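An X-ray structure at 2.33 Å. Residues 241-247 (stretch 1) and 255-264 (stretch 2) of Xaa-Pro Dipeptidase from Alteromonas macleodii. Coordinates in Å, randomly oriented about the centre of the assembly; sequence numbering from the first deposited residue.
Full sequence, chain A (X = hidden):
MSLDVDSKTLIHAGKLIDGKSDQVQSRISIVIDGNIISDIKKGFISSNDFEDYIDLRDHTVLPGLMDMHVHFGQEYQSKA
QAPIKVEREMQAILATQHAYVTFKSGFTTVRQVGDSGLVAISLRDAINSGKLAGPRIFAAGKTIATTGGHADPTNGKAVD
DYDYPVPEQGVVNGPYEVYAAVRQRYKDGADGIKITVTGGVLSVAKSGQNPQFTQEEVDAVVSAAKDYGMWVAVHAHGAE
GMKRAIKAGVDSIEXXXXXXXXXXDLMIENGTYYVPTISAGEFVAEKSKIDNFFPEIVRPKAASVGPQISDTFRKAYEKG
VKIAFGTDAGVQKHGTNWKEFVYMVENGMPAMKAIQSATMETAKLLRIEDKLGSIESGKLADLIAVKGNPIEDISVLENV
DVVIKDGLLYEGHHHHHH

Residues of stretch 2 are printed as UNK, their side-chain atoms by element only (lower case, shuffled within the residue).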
# COMPACT_ATOMS: atom_id res chain seq x y z
N GLY A 241 -7.70 -9.70 -21.58
CA GLY A 241 -7.75 -10.03 -20.17
C GLY A 241 -7.71 -11.53 -20.04
O GLY A 241 -7.02 -12.08 -19.18
N MSE A 242 -8.46 -12.20 -20.91
CA MSE A 242 -8.55 -13.65 -20.91
C MSE A 242 -7.16 -14.29 -21.00
O MSE A 242 -6.84 -15.18 -20.21
CB MSE A 242 -9.41 -14.09 -22.10
CG MSE A 242 -9.72 -15.57 -22.14
SE MSE A 242 -10.85 -16.05 -23.69
CE MSE A 242 -11.24 -17.92 -23.33
N LYS A 243 -6.34 -13.83 -21.93
CA LYS A 243 -4.99 -14.38 -22.10
C LYS A 243 -4.04 -14.11 -20.92
O LYS A 243 -3.17 -14.93 -20.60
CB LYS A 243 -4.39 -13.88 -23.42
CG LYS A 243 -5.13 -14.45 -24.63
CD LYS A 243 -4.52 -14.07 -25.96
CE LYS A 243 -4.76 -12.62 -26.30
NZ LYS A 243 -4.65 -12.40 -27.77
N ARG A 244 -4.21 -12.97 -20.25
CA ARG A 244 -3.37 -12.67 -19.10
C ARG A 244 -3.65 -13.74 -18.04
O ARG A 244 -2.74 -14.18 -17.34
CB ARG A 244 -3.69 -11.28 -18.53
CG ARG A 244 -3.39 -10.13 -19.49
CD ARG A 244 -3.58 -8.76 -18.84
NE ARG A 244 -3.29 -7.68 -19.78
CZ ARG A 244 -3.44 -6.38 -19.52
NH1 ARG A 244 -3.88 -5.96 -18.34
NH2 ARG A 244 -3.13 -5.48 -20.45
N ALA A 245 -4.91 -14.15 -17.95
CA ALA A 245 -5.33 -15.15 -16.98
C ALA A 245 -4.91 -16.57 -17.39
O ALA A 245 -4.49 -17.35 -16.54
CB ALA A 245 -6.84 -15.09 -16.78
N ILE A 246 -5.04 -16.89 -18.67
CA ILE A 246 -4.66 -18.21 -19.17
C ILE A 246 -3.17 -18.40 -18.94
O ILE A 246 -2.74 -19.43 -18.44
CB ILE A 246 -4.98 -18.35 -20.66
CG1 ILE A 246 -6.49 -18.19 -20.87
CG2 ILE A 246 -4.53 -19.72 -21.17
CD1 ILE A 246 -6.90 -18.01 -22.31
N LYS A 247 -2.39 -17.40 -19.31
CA LYS A 247 -0.94 -17.48 -19.13
C LYS A 247 -0.56 -17.52 -17.66
O LYS A 247 0.49 -18.06 -17.30
CB LYS A 247 -0.25 -16.29 -19.81
CG LYS A 247 -0.20 -16.40 -21.33
CD LYS A 247 0.65 -15.31 -21.97
CE LYS A 247 -0.03 -13.96 -21.98
NZ LYS A 247 0.79 -12.97 -22.72
N UNK A 255 -17.42 -18.00 -19.89
CA UNK A 255 -17.92 -17.22 -21.03
C UNK A 255 -16.98 -17.13 -22.25
O UNK A 255 -17.36 -17.51 -23.36
c UNK A 255 -18.30 -15.80 -20.57
c UNK A 255 -20.40 -16.26 -17.65
c UNK A 255 -18.64 -15.04 -18.12
c UNK A 255 -18.95 -15.75 -19.23
n UNK A 255 -19.56 -15.37 -17.15
n UNK A 255 -20.05 -16.50 -18.90
N UNK A 256 -15.77 -16.60 -22.03
CA UNK A 256 -14.78 -16.46 -23.09
C UNK A 256 -15.33 -16.01 -24.44
O UNK A 256 -14.86 -16.45 -25.49
N UNK A 257 -16.31 -15.11 -24.39
CA UNK A 257 -16.99 -14.61 -25.57
C UNK A 257 -16.14 -14.25 -26.79
O UNK A 257 -16.45 -14.68 -27.89
o UNK A 257 -18.74 -13.78 -24.12
c UNK A 257 -17.86 -13.39 -25.19
c UNK A 257 -18.69 -12.91 -26.38
N UNK A 258 -15.09 -13.46 -26.61
CA UNK A 258 -14.26 -13.06 -27.75
C UNK A 258 -12.92 -13.78 -27.78
O UNK A 258 -11.88 -13.22 -28.16
c UNK A 258 -17.86 -9.51 -27.55
c UNK A 258 -15.75 -10.08 -26.56
c UNK A 258 -16.97 -9.44 -26.48
c UNK A 258 -17.52 -10.22 -28.69
c UNK A 258 -15.39 -10.80 -27.69
c UNK A 258 -14.09 -11.54 -27.74
c UNK A 258 -16.28 -10.86 -28.76
N UNK A 259 -12.96 -15.03 -27.36
CA UNK A 259 -11.78 -15.87 -27.34
C UNK A 259 -11.20 -15.93 -28.75
O UNK A 259 -11.93 -16.19 -29.71
c UNK A 259 -12.20 -17.26 -26.90
se UNK A 259 -11.87 -19.94 -26.44
c UNK A 259 -13.00 -19.69 -24.83
c UNK A 259 -11.06 -18.20 -26.70
N UNK A 260 -9.90 -15.68 -28.89
CA UNK A 260 -9.27 -15.73 -30.22
C UNK A 260 -8.44 -17.00 -30.44
O UNK A 260 -8.34 -17.83 -29.54
c UNK A 260 -8.41 -14.48 -30.48
o UNK A 260 -7.09 -15.19 -28.64
o UNK A 260 -6.75 -13.17 -29.42
c UNK A 260 -7.35 -14.27 -29.43
N UNK A 261 -7.86 -17.15 -31.62
CA UNK A 261 -7.05 -18.33 -31.93
C UNK A 261 -5.90 -18.50 -30.94
O UNK A 261 -5.64 -19.61 -30.47
c UNK A 261 -5.10 -19.14 -35.25
c UNK A 261 -6.49 -18.24 -33.36
c UNK A 261 -5.57 -19.38 -33.82
c UNK A 261 -6.30 -20.71 -33.71
N UNK A 262 -5.21 -17.41 -30.63
CA UNK A 262 -4.09 -17.47 -29.69
C UNK A 262 -4.53 -17.94 -28.30
O UNK A 262 -3.86 -18.75 -27.66
c UNK A 262 -3.43 -16.11 -29.57
o UNK A 262 -2.27 -13.74 -28.87
c UNK A 262 -2.26 -16.11 -28.61
c UNK A 262 -1.75 -14.72 -28.30
o UNK A 262 -0.82 -14.63 -27.47
N UNK A 263 -5.66 -17.41 -27.83
CA UNK A 263 -6.16 -17.78 -26.52
C UNK A 263 -6.50 -19.26 -26.48
O UNK A 263 -6.28 -19.92 -25.48
c UNK A 263 -7.40 -16.95 -26.17
N UNK A 264 -7.04 -19.77 -27.59
CA UNK A 264 -7.40 -21.17 -27.67
C UNK A 264 -6.20 -22.09 -27.55
O UNK A 264 -6.25 -23.06 -26.80
c UNK A 264 -9.47 -20.71 -29.00
se UNK A 264 -10.65 -21.30 -30.47
c UNK A 264 -8.15 -21.43 -28.96
c UNK A 264 -10.12 -20.11 -31.92

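Position 255 carries one carbon followed by a five-membered ring of three carbons and two nitrogens, which is the imidazole of a histidine. The His255 side chain does not touch stretch 1, and one ring nitrogen is hydrogen-bonded elsewhere in the structure. Position 256 has no side-chain atoms, so it is Gly256. Its phi/psi of 40/38° suits glycine, its CA lies 3.8 Å from Met242 CE, and an ideal CB would fall 2.8 Å from that same methyl.

At 257 a single carbon carries one oxygen and one carbon, the branched pattern of threonine; Thr257 does not touch stretch 1. Position 258 shows one carbon and then a six-carbon ring without a hydroxyl, hence Phe258, whose ring leads away from the helix of stretch 1. Position 259 holds an unbranched chain of two carbons, selenium and a terminal carbon. This is selenomethionine, Met259, and its CE approaches Met242 CE. The modelled separation is too short to be physical, so only the apolar character of the meeting is meaningful. Met259 also closes a type I turn, its N bonding to Gly256 O at 3.0 Å.

Position 260 has two carbons, the second bearing two oxygens, one of which reaches the ammonium group of Lys243. This short carboxylate is Asp260. At 261, four carbons forked at the second identify a leucine; Leu261 is exposed and out of reach of stretch 1. At 262 three carbons, the third carrying two oxygens, make a chain one carbon longer than aspartate; Glu262 extends its chain, with chi1 and chi2 both t, so that its carboxylate also meets Lys243. Position 263 has one carbon alone, packed against Lys243 and Ile246, and is Ala263. Position 264 repeats the two carbons, selenium and carbon of selenomethionine; Met264 points away from stretch 1.

The contact combines an apolar patch with a charged clasp. Ala263 CB lies 3.7 Å from Lys243 CG, 4.0 Å from Ile246 CD1 and 4.3 Å from Met242 SE, and here the backbones come within 5.7 Å, measured from Lys243 CA to Ala263 CA. Beyond this patch, Lys243 NZ forms salt bridges with Asp260 OD2 at 2.8 Å and Glu262 OE2 at 2.9 Å, one cation shared by two carboxylates. Asp260 serves twice: while OD2 binds the lysine, OD1 accepts from Ala263 N at 2.8 Å and caps the helix beginning at Leu261. The Asp260 carboxylate thus links the start of that helix to Lys243, one oxygen capping and the other in the salt bridge.

Stretch 2 255-264: HGTFMDLEAM
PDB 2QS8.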